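Local coordinates for protein carbohydrate oxidase (Microdochium nivale, PDB 3RJA) that oxidises the C1 hydroxyl of mono-, oligo- and polysaccharides to the corresponding lactones, using bound FAD and reducing molecular oxygen to hydrogen peroxide, at residues 119-124 and 294-299; 265-270 and 290-295. All blocks are in the same frame, centred on the assembly; numbering follows the deposited sequence.

Contact 1: 119-124 and 294-299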
# COMPACT_ATOMS: atom_id res chain seq x y z
N LEU A 119 12.93 -8.00 12.60
CA LEU A 119 13.85 -6.86 12.74
C LEU A 119 13.88 -6.32 14.19
O LEU A 119 14.95 -5.96 14.69
CB LEU A 119 13.49 -5.71 11.78
CG LEU A 119 13.72 -5.84 10.26
CD1 LEU A 119 13.26 -4.53 9.58
CD2 LEU A 119 15.21 -6.16 9.88
N ASN A 120 12.73 -6.25 14.85
CA ASN A 120 12.73 -5.82 16.26
C ASN A 120 13.43 -6.81 17.23
O ASN A 120 14.40 -6.46 17.92
CB ASN A 120 11.30 -5.56 16.75
CG ASN A 120 11.28 -5.11 18.19
OD1 ASN A 120 11.01 -5.91 19.10
ND2 ASN A 120 11.60 -3.83 18.41
N ASP A 121 12.95 -8.04 17.25
CA ASP A 121 13.31 -9.02 18.26
C ASP A 121 14.74 -9.52 18.06
O ASP A 121 15.48 -9.71 19.01
CB ASP A 121 12.34 -10.21 18.21
CG ASP A 121 10.91 -9.87 18.65
OD1 ASP A 121 10.62 -8.71 19.01
OD2 ASP A 121 10.06 -10.78 18.62
N LYS A 122 15.12 -9.72 16.81
CA LYS A 122 16.45 -10.21 16.52
C LYS A 122 17.47 -9.07 16.43
O LYS A 122 18.63 -9.24 16.82
CB LYS A 122 16.42 -11.05 15.23
CG LYS A 122 17.57 -12.01 15.09
CD LYS A 122 17.37 -12.92 13.90
CE LYS A 122 18.70 -13.53 13.47
NZ LYS A 122 19.02 -14.74 14.29
N TYR A 123 17.08 -7.90 15.94
CA TYR A 123 18.11 -6.86 15.69
C TYR A 123 17.93 -5.49 16.34
O TYR A 123 18.81 -4.64 16.23
CB TYR A 123 18.35 -6.69 14.19
CG TYR A 123 18.67 -7.96 13.44
CD1 TYR A 123 19.89 -8.62 13.62
CD2 TYR A 123 17.77 -8.49 12.50
CE1 TYR A 123 20.21 -9.78 12.90
CE2 TYR A 123 18.07 -9.67 11.78
CZ TYR A 123 19.29 -10.29 11.98
OH TYR A 123 19.60 -11.43 11.28
N GLY A 124 16.81 -5.29 17.01
CA GLY A 124 16.48 -4.02 17.60
C GLY A 124 16.21 -2.92 16.58
O GLY A 124 16.47 -1.75 16.87
N ASN A 294 6.31 1.24 23.19
CA ASN A 294 7.54 1.13 22.43
C ASN A 294 7.22 0.68 20.99
O ASN A 294 6.03 0.49 20.64
CB ASN A 294 8.56 0.20 23.12
CG ASN A 294 8.11 -1.24 23.17
OD1 ASN A 294 7.29 -1.70 22.36
ND2 ASN A 294 8.62 -1.98 24.15
N TRP A 295 8.27 0.54 20.18
CA TRP A 295 8.11 0.14 18.78
C TRP A 295 7.21 -1.10 18.58
O TRP A 295 6.18 -1.01 17.91
CB TRP A 295 9.46 -0.13 18.11
CG TRP A 295 9.27 -0.52 16.68
CD1 TRP A 295 9.51 -1.73 16.12
CD2 TRP A 295 8.76 0.33 15.63
NE1 TRP A 295 9.20 -1.70 14.77
CE2 TRP A 295 8.73 -0.45 14.45
CE3 TRP A 295 8.34 1.66 15.57
CZ2 TRP A 295 8.31 0.06 13.20
CZ3 TRP A 295 7.92 2.19 14.33
CH2 TRP A 295 7.92 1.39 13.16
N ILE A 296 7.62 -2.24 19.14
CA ILE A 296 6.90 -3.49 18.84
C ILE A 296 5.44 -3.43 19.33
O ILE A 296 4.50 -3.95 18.71
CB ILE A 296 7.67 -4.78 19.31
CG1 ILE A 296 7.15 -6.03 18.60
CG2 ILE A 296 7.62 -4.96 20.84
CD1 ILE A 296 7.23 -5.99 17.06
N GLU A 297 5.26 -2.74 20.46
CA GLU A 297 3.94 -2.50 20.99
C GLU A 297 3.09 -1.67 20.05
O GLU A 297 1.90 -1.94 19.91
CB GLU A 297 4.04 -1.84 22.36
CG GLU A 297 4.48 -2.82 23.46
CD GLU A 297 4.84 -2.12 24.77
OE1 GLU A 297 5.04 -0.87 24.79
OE2 GLU A 297 4.96 -2.84 25.79
N SER A 298 3.70 -0.66 19.40
CA SER A 298 2.95 0.17 18.45
C SER A 298 2.54 -0.67 17.24
O SER A 298 1.43 -0.53 16.73
CB SER A 298 3.75 1.42 18.00
OG SER A 298 4.82 1.06 17.13
N VAL A 299 3.41 -1.57 16.80
CA VAL A 299 3.03 -2.48 15.71
C VAL A 299 1.76 -3.29 16.03
O VAL A 299 0.83 -3.38 15.21
CB VAL A 299 4.18 -3.41 15.29
CG1 VAL A 299 3.79 -4.20 13.98
CG2 VAL A 299 5.43 -2.61 15.04

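Contact 2: 265-270 and 290-295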
# COMPACT_ATOMS: atom_id res chain seq x y z
N GLY A 265 7.68 10.53 20.63
CA GLY A 265 7.97 11.26 21.87
C GLY A 265 6.91 11.00 22.94
O GLY A 265 6.09 10.07 22.81
N THR A 266 6.93 11.80 24.00
CA THR A 266 6.11 11.54 25.20
C THR A 266 4.70 12.10 25.05
O THR A 266 4.47 12.99 24.21
CB THR A 266 6.76 12.18 26.45
OG1 THR A 266 6.70 13.61 26.31
CG2 THR A 266 8.23 11.72 26.61
N PRO A 267 3.76 11.63 25.89
CA PRO A 267 2.40 12.20 25.87
C PRO A 267 2.34 13.73 26.07
O PRO A 267 1.48 14.40 25.48
CB PRO A 267 1.70 11.48 27.02
CG PRO A 267 2.45 10.17 27.16
CD PRO A 267 3.87 10.46 26.81
N GLU A 268 3.25 14.27 26.88
CA GLU A 268 3.25 15.72 27.15
C GLU A 268 3.78 16.48 25.94
O GLU A 268 3.27 17.56 25.61
CB GLU A 268 4.07 16.07 28.42
CG GLU A 268 3.52 15.48 29.76
CD GLU A 268 3.61 13.93 29.89
OE1 GLU A 268 4.51 13.27 29.29
OE2 GLU A 268 2.77 13.36 30.61
N GLN A 269 4.81 15.93 25.28
CA GLN A 269 5.32 16.52 24.04
C GLN A 269 4.27 16.43 22.94
O GLN A 269 4.11 17.37 22.15
CB GLN A 269 6.60 15.83 23.59
CG GLN A 269 7.80 16.15 24.45
CD GLN A 269 8.94 15.19 24.26
OE1 GLN A 269 8.74 13.99 24.04
NE2 GLN A 269 10.15 15.70 24.36
N TRP A 270 3.52 15.33 22.90
CA TRP A 270 2.45 15.21 21.90
C TRP A 270 1.46 16.36 22.08
O TRP A 270 1.17 17.11 21.12
CB TRP A 270 1.72 13.84 21.92
CG TRP A 270 0.46 13.97 21.10
CD1 TRP A 270 0.37 14.09 19.74
CD2 TRP A 270 -0.87 14.15 21.60
NE1 TRP A 270 -0.93 14.29 19.34
CE2 TRP A 270 -1.72 14.33 20.47
CE3 TRP A 270 -1.43 14.14 22.88
CZ2 TRP A 270 -3.09 14.50 20.59
CZ3 TRP A 270 -2.80 14.31 23.01
CH2 TRP A 270 -3.63 14.48 21.87
N THR A 290 -4.12 9.05 26.08
CA THR A 290 -3.00 8.60 25.25
C THR A 290 -2.57 7.20 25.70
O THR A 290 -2.93 6.77 26.79
CB THR A 290 -1.79 9.53 25.41
OG1 THR A 290 -1.50 9.65 26.81
CG2 THR A 290 -2.04 10.92 24.80
N THR A 291 -1.83 6.48 24.86
CA THR A 291 -1.15 5.25 25.32
C THR A 291 0.33 5.32 25.01
O THR A 291 0.72 5.60 23.85
CB THR A 291 -1.69 4.00 24.61
OG1 THR A 291 -3.10 4.10 24.52
CG2 THR A 291 -1.29 2.72 25.36
N SER A 292 1.14 5.05 26.02
CA SER A 292 2.59 5.00 25.89
C SER A 292 3.06 3.65 25.40
O SER A 292 2.65 2.61 25.92
CB SER A 292 3.25 5.39 27.22
OG SER A 292 2.84 6.71 27.58
N LEU A 293 3.91 3.66 24.37
CA LEU A 293 4.25 2.42 23.67
C LEU A 293 5.71 2.42 23.27
O LEU A 293 6.28 3.49 23.00
CB LEU A 293 3.42 2.28 22.37
CG LEU A 293 1.89 2.25 22.44
CD1 LEU A 293 1.27 2.59 21.10
CD2 LEU A 293 1.39 0.89 22.92
N ASN A 294 6.31 1.24 23.19
CA ASN A 294 7.54 1.13 22.43
C ASN A 294 7.22 0.68 20.99
O ASN A 294 6.03 0.49 20.64
CB ASN A 294 8.56 0.20 23.12
CG ASN A 294 8.11 -1.24 23.17
OD1 ASN A 294 7.29 -1.70 22.36
ND2 ASN A 294 8.62 -1.98 24.15
N TRP A 295 8.27 0.54 20.18
CA TRP A 295 8.11 0.14 18.78
C TRP A 295 7.21 -1.10 18.58
O TRP A 295 6.18 -1.01 17.91
CB TRP A 295 9.46 -0.13 18.11
CG TRP A 295 9.27 -0.52 16.68
CD1 TRP A 295 9.51 -1.73 16.12
CD2 TRP A 295 8.76 0.33 15.63
NE1 TRP A 295 9.20 -1.70 14.77
CE2 TRP A 295 8.73 -0.45 14.45
CE3 TRP A 295 8.34 1.66 15.57
CZ2 TRP A 295 8.31 0.06 13.20
CZ3 TRP A 295 7.92 2.19 14.33
CH2 TRP A 295 7.92 1.39 13.16

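Contact 1: 119-124 and 294-299
Asn-120 meets Ile-296 at a slant, and this pair is the tight part of the contact: Asn-120 CG lies 3.8 Å from Ile-296 CB, and Asn-120 CB 4.1 Å from Ile-296 CD1. The axes of helices 119-123 and 295-299 are 11.0 Å apart and nearly antiparallel (156°), a gap that side chains must bridge. With its CG trans to the backbone N (chi1 -180°), Asn-120 sends its amide across. The amide passes the CD1 edge of the Trp-295 indole near the ring plane, so it does not lie over a face; the planes are 35° apart. Trp-295 is buried; Ser-298 OG and Val-299 CG2 lie above one face, toward its rim, and Ser-298 OG donates to Trp-295 O at 2.6 Å.

The other side is loose. Asp-121 is exposed, its OD1 no nearer than 4.4 Å to Ile-296 CG1.

Within segment 294-299, Asn-294 and Glu-297 form a capping box, with Glu-297 N donating to Asn-294 OD1 at 3.0 Å and Asn-294 N to Glu-297 OE1 at 2.9 Å. Asn-120 of the FAD-binding domain thus meets Ile-296 mainly by van der Waals contact, while the capping box holds the start of helix 295-301.

Contact 2: 265-270 and 290-295
Gln-269 OE1 accepts from the backbone N of Thr-266 at 2.8 Å, in the carbonyl plane and almost straight (175°). The return bond, from Gln-269 N to Thr-266 OG1, measures 3.2 Å, and the two together make a capping box at the start of helix 267-278. This fixes the first turn, whose residues Pro-267 and Trp-270 face strand 286-293.

Across the contact the evidence is of close packing, with 162 Å² buried in all. Pro-267 and Thr-290 carry most of it in nearly equal shares: the proline CG lies 3.5 Å from Ser-292 OG, and Pro-267 CB is 3.7 Å from Thr-290 OG1. The proline and Thr-290 side chains cross at roughly a right angle. Thr-290 works with both of its branches. At chi1 52° its hydroxyl lies between the backbone N and carbonyl carbon and turns to the proline, while CG2, trans to the carbonyl carbon, goes to the indole, 3.8 Å from Trp-270 CE3 and 3.9 Å from Trp-270 CZ3. An alanine here, lacking both branches, would probably leave a gap beside the six-membered ring of Trp-270 and take from Pro-267 CB its hydroxyl neighbour.

Strand 211-217 underlies the pair: Pro-267 and Thr-290 both touch Thr-212, and the Trp-270 ring stacks with Phe-214. Thr-212 OG1 is also hydrogen-bonded to Gly-265 O.

Strands 258-264 and 286-293 both run antiparallel to 211-217, which lies between them, and hence parallel to each other. Helix 267-278 connects them over the sheet, so the contact belongs to a split beta-alpha-beta crossover, at the 286-293 edge of the large antiparallel sheet.

Of the segments in contact, helix 112-123, within the FAD-binding domain, comes first from the N terminus, and only some 170 residues later does the chain return to it at 294-299, closing the long loop of contact 1. Contact 2 closes a much shorter one, with 19 residues between 265-270 and 290-295. The shorter loop nests in the longer, and the two finish on the same piece of chain, sharing Asn-294 and Trp-295. There strand 286-293 runs straight into helix 295-301, and Leu-293 CD1 touches Ser-298 CA at 4.0 Å. The contact centres are about 16 Å apart. Helix 267-278 is thereby joined to the sheet's edge strand, and helix 295-301, next after that strand, to helix 112-123.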